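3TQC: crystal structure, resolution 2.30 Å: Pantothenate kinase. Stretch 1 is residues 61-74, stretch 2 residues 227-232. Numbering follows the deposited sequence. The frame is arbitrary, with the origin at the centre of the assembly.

Stretch 1 61-74: PLSRLLSFYVTARQ
Stretch 2 227-232: FDFSLF

How do the two backbones lie against each other? Residues 61-74 form a helix that begins before residue 61 and continues past residue 74, with phi near -60° and psi between about -30° and -50°. Its turns are held by bonds such as Leu 66 N to Leu 62 O at 3.0 Å and Arg 73 N to Tyr 69 O at 3.1 Å; the helix is kinked at Pro 61, whose N makes no bond to the turn before. In the second stretch, Phe 227 and Asp 228 (phi/psi -104/-25) lead into a strand, 229-232, with extended values from -156/144 at Phe 229 to -117/126 at Phe 232. Helix and strand run nearly antiparallel, at 160°, their axes 11.1 Å apart at closest approach. In the register, Tyr 69 and Phe 229 are nearest, their CA atoms 8.4 Å apart.

What fills the space between them? Side chains do, and no direct hydrogen bond crosses between the stretches. Alternation along the strand turns Phe 229 and Leu 231 toward the helix and Ser 230 away. Phe 229 (chi1 t, chi2 101°) touches both Leu 66 and Tyr 69. Leu 66, with chi1 m and chi2 t, leaves its backbone sideways, yet its CD2 reaches over the face of the Phe 229 ring, 3.8 Å from the centroid and 3.5 Å from Phe 229 CE2, a CH-pi contact. Tyr 69 (chi1 m, chi2 -106°) offers its own face to the edge of Phe 229: the planes meet at 71°, the centroids are 4.8 Å apart, and Tyr 69 CD1 is 3.7 Å from Phe 229 CD1. Such an arrangement sets ring hydrogens against pi electrons.

How does the apolar contact continue toward Leu 62? Because the directions oppose, moving forward along the strand means moving back along the helix. Leu 231 (chi1 m, chi2 p) therefore meets Leu 62 (chi1 t, chi2 p), CD2 to CD2 at 3.8 Å, while Leu 66 CD1 lies a looser 4.5 Å from Leu 231 CD1.

What joins the polar end? Arg 73 (chi1 t, chi2 p, chi3 p) and Asp 228 (chi1 m) carry opposite charges, but Arg 73 NH1 stays 4.2 Å from Asp 228 OD1, beyond a salt bridge. The oxygen lies well out of the guanidinium plane, so no N-H points at it. A water bridges the pair instead, donating to Asp 228 OD1 with its oxygen 2.4 Å away and accepting a weak bond from Arg 73 NH1 at 3.2 Å.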

# COMPACT_ATOMS: atom_id res chain seq x y z
N PRO B 61 -16.33 -7.74 -17.95
CA PRO B 61 -15.13 -6.99 -18.34
C PRO B 61 -14.25 -6.57 -17.14
O PRO B 61 -13.03 -6.48 -17.28
CB PRO B 61 -15.67 -5.76 -19.08
CG PRO B 61 -17.15 -5.74 -18.83
CD PRO B 61 -17.57 -7.13 -18.47
N LEU B 62 -14.87 -6.32 -15.99
CA LEU B 62 -14.11 -6.04 -14.79
C LEU B 62 -13.21 -7.23 -14.50
O LEU B 62 -12.03 -7.06 -14.23
CB LEU B 62 -15.01 -5.72 -13.59
CG LEU B 62 -14.31 -5.56 -12.24
CD1 LEU B 62 -13.11 -4.62 -12.36
CD2 LEU B 62 -15.26 -5.10 -11.13
N SER B 63 -13.76 -8.43 -14.59
CA SER B 63 -12.96 -9.62 -14.34
C SER B 63 -11.82 -9.75 -15.35
O SER B 63 -10.72 -10.12 -14.97
CB SER B 63 -13.81 -10.89 -14.30
OG SER B 63 -14.22 -11.29 -15.59
N ARG B 64 -12.08 -9.42 -16.61
CA ARG B 64 -11.02 -9.44 -17.62
C ARG B 64 -9.93 -8.41 -17.30
O ARG B 64 -8.75 -8.71 -17.45
CB ARG B 64 -11.58 -9.20 -19.02
CG ARG B 64 -10.53 -9.19 -20.16
CD ARG B 64 -9.96 -10.57 -20.40
NE ARG B 64 -8.80 -10.58 -21.29
CZ ARG B 64 -7.53 -10.46 -20.92
NH1 ARG B 64 -7.19 -10.25 -19.66
NH2 ARG B 64 -6.59 -10.52 -21.84
N LEU B 65 -10.31 -7.22 -16.86
CA LEU B 65 -9.33 -6.20 -16.49
C LEU B 65 -8.46 -6.76 -15.38
O LEU B 65 -7.25 -6.76 -15.48
CB LEU B 65 -10.00 -4.90 -16.03
CG LEU B 65 -9.06 -3.81 -15.47
CD1 LEU B 65 -8.21 -3.20 -16.57
CD2 LEU B 65 -9.82 -2.72 -14.75
N LEU B 66 -9.09 -7.30 -14.35
CA LEU B 66 -8.36 -7.89 -13.24
C LEU B 66 -7.48 -9.05 -13.70
O LEU B 66 -6.38 -9.23 -13.18
CB LEU B 66 -9.33 -8.38 -12.18
CG LEU B 66 -10.10 -7.25 -11.51
CD1 LEU B 66 -11.11 -7.81 -10.52
CD2 LEU B 66 -9.07 -6.35 -10.84
N SER B 67 -7.95 -9.84 -14.65
CA SER B 67 -7.14 -10.93 -15.17
C SER B 67 -5.81 -10.38 -15.67
O SER B 67 -4.79 -10.99 -15.44
CB SER B 67 -7.87 -11.72 -16.26
OG SER B 67 -7.14 -12.88 -16.64
N PHE B 68 -5.82 -9.22 -16.33
CA PHE B 68 -4.56 -8.63 -16.81
C PHE B 68 -3.57 -8.48 -15.67
O PHE B 68 -2.38 -8.79 -15.81
CB PHE B 68 -4.75 -7.26 -17.46
CG PHE B 68 -5.28 -7.31 -18.86
CD1 PHE B 68 -4.46 -7.67 -19.90
CD2 PHE B 68 -6.59 -6.95 -19.13
CE1 PHE B 68 -4.95 -7.72 -21.20
CE2 PHE B 68 -7.08 -6.98 -20.41
CZ PHE B 68 -6.26 -7.37 -21.45
N TYR B 69 -4.06 -7.99 -14.54
CA TYR B 69 -3.20 -7.75 -13.38
C TYR B 69 -2.67 -9.04 -12.81
O TYR B 69 -1.50 -9.14 -12.49
CB TYR B 69 -3.92 -6.96 -12.27
CG TYR B 69 -4.01 -5.49 -12.55
CD1 TYR B 69 -3.22 -4.59 -11.85
CD2 TYR B 69 -4.89 -4.99 -13.51
CE1 TYR B 69 -3.30 -3.22 -12.11
CE2 TYR B 69 -4.98 -3.63 -13.77
CZ TYR B 69 -4.17 -2.75 -13.08
OH TYR B 69 -4.25 -1.39 -13.34
N VAL B 70 -3.53 -10.04 -12.67
CA VAL B 70 -3.10 -11.31 -12.10
C VAL B 70 -2.08 -11.99 -13.01
O VAL B 70 -1.04 -12.44 -12.53
CB VAL B 70 -4.26 -12.24 -11.83
CG1 VAL B 70 -3.78 -13.57 -11.31
CG2 VAL B 70 -5.22 -11.59 -10.87
N THR B 71 -2.35 -12.06 -14.31
CA THR B 71 -1.45 -12.79 -15.21
C THR B 71 -0.13 -12.02 -15.38
O THR B 71 0.91 -12.62 -15.54
CB THR B 71 -2.09 -13.14 -16.58
OG1 THR B 71 -2.16 -11.97 -17.38
CG2 THR B 71 -3.48 -13.74 -16.43
N ALA B 72 -0.19 -10.69 -15.31
CA ALA B 72 1.03 -9.87 -15.30
C ALA B 72 1.93 -10.21 -14.11
O ALA B 72 3.15 -10.33 -14.26
CB ALA B 72 0.69 -8.36 -15.29
N ARG B 73 1.31 -10.36 -12.94
CA ARG B 73 2.04 -10.68 -11.71
C ARG B 73 2.62 -12.09 -11.83
O ARG B 73 3.75 -12.35 -11.42
CB ARG B 73 1.11 -10.57 -10.50
CG ARG B 73 1.73 -10.58 -9.09
CD ARG B 73 3.02 -9.80 -8.93
NE ARG B 73 2.97 -8.39 -9.30
CZ ARG B 73 3.34 -7.37 -8.52
NH1 ARG B 73 3.76 -7.57 -7.28
NH2 ARG B 73 3.29 -6.13 -8.99
N GLN B 74 1.86 -12.99 -12.42
CA GLN B 74 2.36 -14.33 -12.69
C GLN B 74 3.56 -14.31 -13.62
O GLN B 74 4.55 -14.98 -13.37
CB GLN B 74 1.26 -15.22 -13.25
CG GLN B 74 0.14 -15.50 -12.26
CD GLN B 74 -0.95 -16.38 -12.85
OE1 GLN B 74 -0.95 -16.67 -14.05
NE2 GLN B 74 -1.89 -16.81 -12.00
N PHE B 227 -2.15 -7.40 0.10
CA PHE B 227 -2.88 -7.53 -1.15
C PHE B 227 -2.28 -6.70 -2.26
O PHE B 227 -1.47 -5.81 -2.04
CB PHE B 227 -4.41 -7.33 -0.96
CG PHE B 227 -4.85 -5.96 -0.53
CD1 PHE B 227 -4.52 -4.83 -1.26
CD2 PHE B 227 -5.68 -5.82 0.56
CE1 PHE B 227 -5.00 -3.55 -0.88
CE2 PHE B 227 -6.15 -4.55 0.96
CZ PHE B 227 -5.81 -3.42 0.23
N ASP B 228 -2.70 -7.03 -3.47
CA ASP B 228 -2.10 -6.49 -4.68
C ASP B 228 -2.95 -5.42 -5.36
O ASP B 228 -2.43 -4.57 -6.09
CB ASP B 228 -1.88 -7.67 -5.63
CG ASP B 228 -0.97 -8.70 -5.03
OD1 ASP B 228 0.25 -8.48 -5.13
OD2 ASP B 228 -1.46 -9.70 -4.45
N PHE B 229 -4.25 -5.48 -5.13
CA PHE B 229 -5.20 -4.65 -5.83
C PHE B 229 -6.41 -4.53 -4.94
O PHE B 229 -6.77 -5.49 -4.27
CB PHE B 229 -5.58 -5.34 -7.12
CG PHE B 229 -6.34 -4.49 -8.08
CD1 PHE B 229 -5.70 -3.91 -9.16
CD2 PHE B 229 -7.70 -4.30 -7.93
CE1 PHE B 229 -6.42 -3.11 -10.07
CE2 PHE B 229 -8.42 -3.52 -8.82
CZ PHE B 229 -7.78 -2.93 -9.88
N SER B 230 -7.06 -3.38 -4.93
CA SER B 230 -8.28 -3.23 -4.15
C SER B 230 -9.34 -2.50 -4.91
O SER B 230 -9.05 -1.57 -5.67
CB SER B 230 -7.99 -2.49 -2.85
OG SER B 230 -7.37 -1.27 -3.14
N LEU B 231 -10.58 -2.95 -4.70
CA LEU B 231 -11.78 -2.31 -5.22
C LEU B 231 -12.48 -1.70 -4.03
O LEU B 231 -12.53 -2.32 -2.97
CB LEU B 231 -12.75 -3.33 -5.81
CG LEU B 231 -12.49 -4.04 -7.14
CD1 LEU B 231 -11.41 -5.09 -7.01
CD2 LEU B 231 -13.79 -4.67 -7.60
N PHE B 232 -13.03 -0.52 -4.20
CA PHE B 232 -13.91 0.04 -3.19
C PHE B 232 -15.28 0.18 -3.85
O PHE B 232 -15.37 0.76 -4.92
CB PHE B 232 -13.39 1.37 -2.68
CG PHE B 232 -14.19 1.96 -1.54
CD1 PHE B 232 -13.74 1.87 -0.23
CD2 PHE B 232 -15.37 2.64 -1.78
CE1 PHE B 232 -14.46 2.42 0.80
CE2 PHE B 232 -16.09 3.19 -0.76
CZ PHE B 232 -15.63 3.07 0.55
O HOH W 1 2.09 -9.85 -5.87